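PDB 3HNM: putative chitobiase from Bacteroides thetaiotaomicron, which is of unknown function but, as a putative chitobiase fragment with an F5/8 type C domain, probably binds carbohydrate. Local coordinates for residues M37-V41 with T51-C55; S43-P49 with L157-Y161; S97-V102 with K113-S119. All coordinates share one frame; numbering follows the deposited sequence.

Contact 1 (M37-V41 with T51-C55); sequences MGWGV and TQWLC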
loop_
_atom_site.group_PDB
_atom_site.type_symbol
_atom_site.label_atom_id
_atom_site.label_comp_id
_atom_site.label_asym_id
_atom_site.label_seq_id
_atom_site.Cartn_x
_atom_site.Cartn_y
_atom_site.Cartn_z
HETATM N N MSE A 37 16.486 10.143 -0.440
HETATM C CA MSE A 37 16.472 9.045 0.516
HETATM C C MSE A 37 15.699 7.812 0.054
HETATM O O MSE A 37 15.788 6.751 0.675
HETATM C CB MSE A 37 15.907 9.538 1.848
HETATM C CG MSE A 37 16.750 10.631 2.508
HETATM SE SE MSE A 37 18.594 10.106 2.840
HETATM C CE MSE A 37 18.271 8.443 3.842
ATOM N N GLY A 38 14.953 7.957 -1.037
ATOM C CA GLY A 38 14.167 6.847 -1.539
ATOM C C GLY A 38 13.120 6.450 -0.511
ATOM O O GLY A 38 13.027 5.292 -0.112
ATOM N N TRP A 39 12.334 7.419 -0.065
ATOM C CA TRP A 39 11.312 7.131 0.914
ATOM C C TRP A 39 9.969 7.538 0.362
ATOM O O TRP A 39 8.962 7.542 1.071
ATOM C CB TRP A 39 11.579 7.879 2.228
ATOM C CG TRP A 39 12.752 7.367 3.034
ATOM C CD1 TRP A 39 13.301 6.113 2.994
ATOM C CD2 TRP A 39 13.502 8.097 4.015
ATOM N NE1 TRP A 39 14.346 6.019 3.885
ATOM C CE2 TRP A 39 14.491 7.220 4.524
ATOM C CE3 TRP A 39 13.437 9.403 4.515
ATOM C CZ2 TRP A 39 15.406 7.612 5.502
ATOM C CZ3 TRP A 39 14.355 9.792 5.494
ATOM C CH2 TRP A 39 15.324 8.897 5.973
ATOM N N GLY A 40 9.956 7.880 -0.919
ATOM C CA GLY A 40 8.723 8.314 -1.554
ATOM C C GLY A 40 7.710 7.213 -1.793
ATOM O O GLY A 40 7.978 6.028 -1.558
ATOM N N VAL A 41 6.540 7.628 -2.273
ATOM C CA VAL A 41 5.452 6.710 -2.573
ATOM C C VAL A 41 5.870 5.631 -3.569
ATOM O O VAL A 41 5.557 4.466 -3.369
ATOM C CB VAL A 41 4.187 7.462 -3.117
ATOM C CG1 VAL A 41 3.551 8.270 -2.010
ATOM C CG2 VAL A 41 4.559 8.371 -4.274
ATOM N N THR A 51 12.988 -1.585 0.439
ATOM C CA THR A 51 12.846 -0.147 0.279
ATOM C C THR A 51 11.525 0.170 0.959
ATOM O O THR A 51 10.601 -0.654 0.929
ATOM C CB THR A 51 12.700 0.239 -1.177
ATOM O OG1 THR A 51 11.525 -0.390 -1.702
ATOM C CG2 THR A 51 13.905 -0.208 -1.973
ATOM N N GLN A 52 11.412 1.360 1.546
ATOM C CA GLN A 52 10.184 1.731 2.259
ATOM C C GLN A 52 9.575 3.048 1.809
ATOM O O GLN A 52 10.053 3.688 0.880
ATOM C CB GLN A 52 10.465 1.832 3.761
ATOM C CG GLN A 52 11.187 3.115 4.116
ATOM C CD GLN A 52 11.649 3.162 5.540
ATOM O OE1 GLN A 52 12.095 4.197 6.022
ATOM N NE2 GLN A 52 11.555 2.040 6.225
ATOM N N TRP A 53 8.497 3.421 2.492
ATOM C CA TRP A 53 7.777 4.673 2.269
ATOM C C TRP A 53 7.653 5.322 3.644
ATOM O O TRP A 53 7.353 4.643 4.627
ATOM C CB TRP A 53 6.373 4.421 1.713
ATOM C CG TRP A 53 5.434 5.578 1.947
ATOM C CD1 TRP A 53 5.300 6.712 1.182
ATOM C CD2 TRP A 53 4.553 5.743 3.062
ATOM N NE1 TRP A 53 4.393 7.572 1.757
ATOM C CE2 TRP A 53 3.918 7.004 2.913
ATOM C CE3 TRP A 53 4.240 4.949 4.179
ATOM C CZ2 TRP A 53 2.981 7.490 3.848
ATOM C CZ3 TRP A 53 3.311 5.432 5.105
ATOM C CH2 TRP A 53 2.694 6.692 4.931
ATOM N N LEU A 54 7.873 6.630 3.714
ATOM C CA LEU A 54 7.778 7.323 4.985
ATOM C C LEU A 54 6.723 8.428 4.920
ATOM O O LEU A 54 6.622 9.150 3.929
ATOM C CB LEU A 54 9.138 7.908 5.364
ATOM C CG LEU A 54 9.327 8.157 6.855
ATOM C CD1 LEU A 54 9.215 6.821 7.587
ATOM C CD2 LEU A 54 10.685 8.811 7.122
ATOM N N CYS A 55 5.919 8.524 5.972
ATOM C CA CYS A 55 4.873 9.538 6.062
ATOM C C CYS A 55 5.538 10.911 6.212
ATOM O O CYS A 55 6.759 10.993 6.263
ATOM C CB CYS A 55 4.023 9.272 7.291
ATOM S SG CYS A 55 5.021 9.243 8.763
#
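W39 and L54 are tied by a backbone hydrogen bond, L54 N to W39 O at 3.0 Å, the one hydrogen bond between 37-41 and 51-55. The same carbonyl takes a second, weaker donor: W53 CA lies 3.3 Å from W39 O in a CA-H...O contact. W39 O thus faces two successive residues of the short edge strand 53-54, which on its other side is bonded to L157 of strand 156-166.

Apolar contacts follow on both sides of this link. The side chains of W39 and L54 run alongside each other in the same direction, and the CD2 methyl of L54 reaches the benzene part of the indole, 3.8 Å from W39 CE3. W39 CG is set beside its backbone N (chi1 -71°), which keeps the ring alongside L54; M37 CB sits over the ring centre. In the other direction V41 CG1 approaches the pyrrole part of W53, 3.9 Å from W53 NE1, and V41 CA is 3.8 Å from W53 CD1. The backbone of G40 meets the W53 ring at its edge, near the ring plane, with G40 C 3.9 Å from W53 CD1. CG of W53 is anti to the backbone N (chi1 159°), which brings the pyrrole edge beside G40 and V41; F67 meets the indole edge-to-face.

Polar partners lie outside the two segments: S43 OG hydrogen-bonds Q52 O, W53 NE1 has a weak bond to N25 O, and T51 OG1 is bonded to D46 at the magnesium site.

One backbone bond therefore sets the alignment, while two indoles and the aliphatic groups of L54 and V41 supply a largely apolar contact that joins the loop after helix 32-35 to the edge of the four-stranded sheet.

Contact 2 (S43-P49 with L157-Y161); sequences SLIDNNP and LGEVY. With MG (magnesium ion), chain E.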
loop_
_atom_site.group_PDB
_atom_site.type_symbol
_atom_site.label_atom_id
_atom_site.label_comp_id
_atom_site.label_asym_id
_atom_site.label_seq_id
_atom_site.Cartn_x
_atom_site.Cartn_y
_atom_site.Cartn_z
ATOM N N SER A 43 8.332 4.146 -3.793
ATOM C CA SER A 43 9.138 3.170 -3.089
ATOM C C SER A 43 8.255 2.109 -2.484
ATOM O O SER A 43 8.687 1.333 -1.641
ATOM C CB SER A 43 9.925 3.874 -1.991
ATOM O OG SER A 43 10.795 2.965 -1.358
ATOM N N LEU A 44 7.014 2.060 -2.936
ATOM C CA LEU A 44 6.049 1.120 -2.368
ATOM C C LEU A 44 5.717 -0.045 -3.292
ATOM O O LEU A 44 5.235 -1.083 -2.824
ATOM C CB LEU A 44 4.779 1.893 -2.009
ATOM C CG LEU A 44 4.109 1.587 -0.692
ATOM C CD1 LEU A 44 5.140 1.388 0.403
ATOM C CD2 LEU A 44 3.175 2.733 -0.366
ATOM N N ILE A 45 5.966 0.154 -4.593
ATOM C CA ILE A 45 5.731 -0.854 -5.630
ATOM C C ILE A 45 6.986 -1.093 -6.481
ATOM O O ILE A 45 6.932 -1.095 -7.716
ATOM C CB ILE A 45 4.540 -0.473 -6.582
ATOM C CG1 ILE A 45 4.890 0.715 -7.490
ATOM C CG2 ILE A 45 3.317 -0.155 -5.763
ATOM C CD1 ILE A 45 5.069 2.011 -6.776
ATOM N N ASP A 46 8.117 -1.297 -5.811
ATOM C CA ASP A 46 9.374 -1.558 -6.507
ATOM C C ASP A 46 9.864 -3.001 -6.291
ATOM O O ASP A 46 11.067 -3.266 -6.230
ATOM C CB ASP A 46 10.462 -0.552 -6.081
ATOM C CG ASP A 46 10.976 -0.783 -4.663
ATOM O OD1 ASP A 46 12.017 -0.171 -4.315
ATOM O OD2 ASP A 46 10.339 -1.563 -3.905
ATOM N N ASN A 47 8.918 -3.924 -6.157
ATOM C CA ASN A 47 9.220 -5.346 -5.974
ATOM C C ASN A 47 9.659 -5.824 -4.584
ATOM O O ASN A 47 9.309 -6.937 -4.196
ATOM C CB ASN A 47 10.247 -5.806 -7.024
ATOM C CG ASN A 47 9.724 -5.677 -8.455
ATOM O OD1 ASN A 47 9.216 -4.616 -8.852
ATOM N ND2 ASN A 47 9.859 -6.752 -9.240
ATOM N N ASN A 48 10.415 -5.032 -3.827
ATOM C CA ASN A 48 10.809 -5.528 -2.507
ATOM C C ASN A 48 10.505 -4.659 -1.285
ATOM O O ASN A 48 10.394 -3.433 -1.380
ATOM C CB ASN A 48 12.296 -5.919 -2.484
ATOM C CG ASN A 48 13.227 -4.726 -2.593
ATOM O OD1 ASN A 48 13.274 -4.048 -3.619
ATOM N ND2 ASN A 48 13.983 -4.471 -1.529
ATOM N N PRO A 49 10.325 -5.308 -0.115
ATOM C CA PRO A 49 10.036 -4.608 1.143
ATOM C C PRO A 49 11.336 -4.020 1.714
ATOM O O PRO A 49 11.350 -3.446 2.807
ATOM C CB PRO A 49 9.479 -5.712 2.046
ATOM C CG PRO A 49 8.977 -6.748 1.093
ATOM C CD PRO A 49 10.034 -6.748 0.021
ATOM N N LEU A 157 5.674 2.275 5.422
ATOM C CA LEU A 157 5.161 1.093 4.736
ATOM C C LEU A 157 6.206 0.424 3.857
ATOM O O LEU A 157 6.943 1.097 3.135
ATOM C CB LEU A 157 3.973 1.479 3.862
ATOM C CG LEU A 157 3.128 0.286 3.449
ATOM C CD1 LEU A 157 2.525 -0.340 4.709
ATOM C CD2 LEU A 157 2.034 0.725 2.496
ATOM N N GLY A 158 6.251 -0.904 3.900
ATOM C CA GLY A 158 7.207 -1.629 3.085
ATOM C C GLY A 158 6.762 -1.762 1.637
ATOM O O GLY A 158 7.428 -1.261 0.728
ATOM N N GLU A 159 5.631 -2.428 1.420
ATOM C CA GLU A 159 5.120 -2.624 0.071
ATOM C C GLU A 159 3.694 -3.200 -0.005
ATOM O O GLU A 159 3.199 -3.807 0.951
ATOM C CB GLU A 159 6.073 -3.528 -0.682
ATOM C CG GLU A 159 5.782 -3.607 -2.128
ATOM C CD GLU A 159 7.000 -3.976 -2.899
ATOM O OE1 GLU A 159 7.556 -5.057 -2.583
ATOM O OE2 GLU A 159 7.406 -3.196 -3.804
ATOM N N VAL A 160 3.054 -3.020 -1.163
ATOM C CA VAL A 160 1.682 -3.482 -1.412
ATOM C C VAL A 160 1.572 -4.486 -2.580
ATOM O O VAL A 160 1.987 -4.193 -3.697
ATOM C CB VAL A 160 0.761 -2.265 -1.699
ATOM C CG1 VAL A 160 1.414 -1.353 -2.702
ATOM C CG2 VAL A 160 -0.586 -2.727 -2.233
ATOM N N TYR A 161 1.004 -5.663 -2.314
ATOM C CA TYR A 161 0.838 -6.720 -3.325
ATOM C C TYR A 161 -0.614 -6.818 -3.796
ATOM O O TYR A 161 -1.538 -6.452 -3.062
ATOM C CB TYR A 161 1.254 -8.073 -2.732
ATOM C CG TYR A 161 2.597 -8.044 -2.054
ATOM C CD1 TYR A 161 3.753 -7.745 -2.786
ATOM C CD2 TYR A 161 2.716 -8.293 -0.682
ATOM C CE1 TYR A 161 5.002 -7.688 -2.181
ATOM C CE2 TYR A 161 3.965 -8.239 -0.057
ATOM C CZ TYR A 161 5.111 -7.933 -0.819
ATOM O OH TYR A 161 6.361 -7.862 -0.229
HETATM MG MG MG E . 8.917 -1.240 -1.406
#
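Two carboxylates, those of D46 and E159, come within 3.4 Å of each other (D46 OD2 to E159 OE2), their planes turned 74° apart. The magnesium ion close by probably offsets this repulsion: D46 OD2 is 2.9 Å from the metal, whose other ligands come from S43, N48, T51 and G158. E159 OE2 has a weak, long ion pair with K15. With CG anti to its backbone N (chi1 -170°), E159 extends into the curve of 45-48, where OE2 lies 2.9 Å from D46 N.

The ion is also gripped by main chain, S43 O standing 2.6 Å away. Beside the site, L44 crosses L157 at about a right angle, L44 CD1 to L157 CB 3.7 Å, and I45 CG2 lies alongside V160 CG1 at 3.8 Å. P49 CG meets the hydroxyl end of Y161, near the ring plane.

G158 and E159 both face A83 as a classic beta bulge. A metal held between a loop and a strand near the end of the beta-sandwich is consistent with the cation site of F5/8 type C (discoidin-like) domains, where relatives often bind calcium.

Contact 3 (S97-V102 with K113-S119); sequences SKAGYV and KLKDWTS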
loop_
_atom_site.group_PDB
_atom_site.type_symbol
_atom_site.label_atom_id
_atom_site.label_comp_id
_atom_site.label_asym_id
_atom_site.label_seq_id
_atom_site.Cartn_x
_atom_site.Cartn_y
_atom_site.Cartn_z
ATOM N N SER A 97 0.848 0.299 10.773
ATOM C CA SER A 97 -0.494 0.185 10.201
ATOM C C SER A 97 -1.307 -0.756 11.085
ATOM O O SER A 97 -0.891 -1.883 11.347
ATOM C CB SER A 97 -0.410 -0.363 8.780
ATOM O OG SER A 97 0.492 0.397 7.992
ATOM N N LYS A 98 -2.467 -0.283 11.534
ATOM C CA LYS A 98 -3.326 -1.051 12.424
ATOM C C LYS A 98 -4.710 -1.394 11.873
ATOM O O LYS A 98 -5.227 -2.481 12.117
ATOM C CB LYS A 98 -3.473 -0.309 13.753
ATOM C CG LYS A 98 -4.401 -0.964 14.728
ATOM C CD LYS A 98 -4.075 -0.514 16.114
ATOM C CE LYS A 98 -5.241 -0.714 17.055
ATOM N NZ LYS A 98 -6.321 0.271 16.725
ATOM N N ALA A 99 -5.315 -0.473 11.139
ATOM C CA ALA A 99 -6.629 -0.719 10.573
ATOM C C ALA A 99 -6.780 0.118 9.324
ATOM O O ALA A 99 -6.066 1.103 9.132
ATOM C CB ALA A 99 -7.721 -0.371 11.584
ATOM N N GLY A 100 -7.713 -0.280 8.472
ATOM C CA GLY A 100 -7.939 0.442 7.233
ATOM C C GLY A 100 -8.673 -0.420 6.224
ATOM O O GLY A 100 -9.175 -1.483 6.571
ATOM N N TYR A 101 -8.713 0.033 4.976
ATOM C CA TYR A 101 -9.410 -0.685 3.933
ATOM C C TYR A 101 -8.801 -0.386 2.568
ATOM O O TYR A 101 -7.917 0.454 2.458
ATOM C CB TYR A 101 -10.882 -0.283 3.951
ATOM C CG TYR A 101 -11.102 1.186 3.671
ATOM C CD1 TYR A 101 -10.892 2.163 4.656
ATOM C CD2 TYR A 101 -11.510 1.604 2.408
ATOM C CE1 TYR A 101 -11.094 3.517 4.373
ATOM C CE2 TYR A 101 -11.710 2.937 2.119
ATOM C CZ TYR A 101 -11.503 3.884 3.094
ATOM O OH TYR A 101 -11.712 5.191 2.769
ATOM N N VAL A 102 -9.275 -1.081 1.536
ATOM C CA VAL A 102 -8.777 -0.900 0.173
ATOM C C VAL A 102 -9.980 -0.882 -0.762
ATOM O O VAL A 102 -10.851 -1.738 -0.647
ATOM C CB VAL A 102 -7.801 -2.066 -0.201
ATOM C CG1 VAL A 102 -8.427 -3.392 0.130
ATOM C CG2 VAL A 102 -7.413 -1.998 -1.665
ATOM N N LYS A 113 -15.748 -0.624 -2.356
ATOM C CA LYS A 113 -14.938 -1.236 -1.280
ATOM C C LYS A 113 -14.718 -2.734 -1.477
ATOM O O LYS A 113 -15.594 -3.440 -1.943
ATOM C CB LYS A 113 -15.559 -1.017 0.115
ATOM C CG LYS A 113 -15.263 0.334 0.776
ATOM C CD LYS A 113 -15.636 0.342 2.288
ATOM C CE LYS A 113 -15.350 1.715 2.961
ATOM N NZ LYS A 113 -15.612 1.777 4.445
ATOM N N LEU A 114 -13.534 -3.203 -1.113
ATOM C CA LEU A 114 -13.201 -4.603 -1.254
ATOM C C LEU A 114 -13.136 -5.311 0.086
ATOM O O LEU A 114 -13.761 -6.357 0.286
ATOM C CB LEU A 114 -11.868 -4.754 -1.976
ATOM C CG LEU A 114 -11.957 -4.749 -3.499
ATOM C CD1 LEU A 114 -12.920 -3.690 -3.971
ATOM C CD2 LEU A 114 -10.581 -4.520 -4.082
ATOM N N LYS A 115 -12.388 -4.737 1.020
ATOM C CA LYS A 115 -12.244 -5.348 2.331
ATOM C C LYS A 115 -11.769 -4.341 3.365
ATOM O O LYS A 115 -11.438 -3.205 3.046
ATOM C CB LYS A 115 -11.246 -6.503 2.241
ATOM C CG LYS A 115 -11.387 -7.545 3.325
ATOM C CD LYS A 115 -12.694 -8.323 3.164
ATOM C CE LYS A 115 -12.828 -9.417 4.228
ATOM N NZ LYS A 115 -11.671 -10.366 4.186
ATOM N N ASP A 116 -11.754 -4.784 4.611
ATOM C CA ASP A 116 -11.319 -3.968 5.717
ATOM C C ASP A 116 -10.252 -4.734 6.487
ATOM O O ASP A 116 -10.559 -5.514 7.389
ATOM C CB ASP A 116 -12.488 -3.660 6.640
ATOM C CG ASP A 116 -13.302 -2.483 6.169
ATOM O OD1 ASP A 116 -13.565 -2.396 4.950
ATOM O OD2 ASP A 116 -13.689 -1.649 7.019
ATOM N N TRP A 117 -8.998 -4.509 6.122
ATOM C CA TRP A 117 -7.874 -5.175 6.755
ATOM C C TRP A 117 -7.584 -4.642 8.164
ATOM O O TRP A 117 -8.089 -3.595 8.554
ATOM C CB TRP A 117 -6.647 -4.993 5.870
ATOM C CG TRP A 117 -6.333 -3.557 5.574
ATOM C CD1 TRP A 117 -6.812 -2.794 4.539
ATOM C CD2 TRP A 117 -5.494 -2.703 6.342
ATOM N NE1 TRP A 117 -6.317 -1.524 4.621
ATOM C CE2 TRP A 117 -5.503 -1.441 5.722
ATOM C CE3 TRP A 117 -4.730 -2.881 7.501
ATOM C CZ2 TRP A 117 -4.778 -0.362 6.223
ATOM C CZ3 TRP A 117 -4.013 -1.807 7.996
ATOM C CH2 TRP A 117 -4.041 -0.568 7.360
ATOM N N THR A 118 -6.774 -5.381 8.919
ATOM C CA THR A 118 -6.360 -5.011 10.275
ATOM C C THR A 118 -5.080 -5.758 10.618
ATOM O O THR A 118 -5.045 -6.980 10.549
ATOM C CB THR A 118 -7.405 -5.379 11.351
ATOM O OG1 THR A 118 -8.088 -6.575 10.971
ATOM C CG2 THR A 118 -8.393 -4.252 11.554
ATOM N N SER A 119 -4.028 -5.030 10.979
ATOM C CA SER A 119 -2.759 -5.650 11.350
ATOM C C SER A 119 -2.789 -5.808 12.877
ATOM O O SER A 119 -3.217 -4.902 13.601
ATOM C CB SER A 119 -1.597 -4.761 10.892
ATOM O OG SER A 119 -0.329 -5.341 11.133
#
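W117 packs its indole flat against the backbone of A99 and G100, and this is the tight, buried part of the contact. A99 C and G100 C lie over one face of the ring, W117 CZ2 is 3.4 Å from G100 CA, and S97 CB touches the far end of the benzene ring, 3.9 Å from W117 CH2. G100 has no side chain to hold the indole off. CG of W117 stands between its backbone N and carbonyl carbon (chi1 56°), a turn that folds the ring back over segment 97-102. There NE1 makes a weak hydrogen bond of 3.3 Å to Y101 O, which lies in the ring plane at its edge. F141 stacks on the indole and F82 meets it edge-to-face. Further bonds fix the backbones: S119 N to K98 O at 3.0 Å and L114 N to V102 O at 3.1 Å, with V102 and K115 an antiparallel hydrogen-bonded pair whose bond V102 N to K115 O is weak.

The outer side is looser. K113 runs obliquely across Y101, its CE over the ring face, 3.9 Å from Y101 CD2, and its NZ 4.5 Å from the ring centroid, only 6° off the normal, a cation-pi contact. D116, K115 and T118 are exposed here, and T118 CG2 merely brushes A99 CB at 3.9 Å. K98 is drawn off to a salt bridge with D145.

Replacing W117 with an alanine would probably open a gap beneath the A99-G100 backbone, leave Y101 O without its indole donor and deprive F141 of its stacking partner.

The chemistry is thus divided: an indole laid on the A99-G100 backbone packs the inner side, while backbone bonds join the hairpin strands 100-105 and 111-115, with the K113-Y101 cation-pi contact added on the exposed side.

How the contacts relate
Contacts 1 and 2 are touching neighbours, their centres 9 Å apart, and their segments alternate along the chain: 37-41, 43-49, 51-55, then 157-161. Strands 53-54 and 156-166 lie side by side in the four-stranded sheet, so both contacts fasten the metal-binding loop to that sheet. Contact 3 comes after contact 1 and between the two segments of contact 2; it belongs mainly to the edge hairpin of the five-stranded sheet, its centre 17 Å from contact 2 and 21 Å from contact 1. L157 and S97 touch, bringing contacts 2 and 3 together across the sandwich. The magnesium site and the hairpin thus occupy separate parts of one F5/8 type C fold.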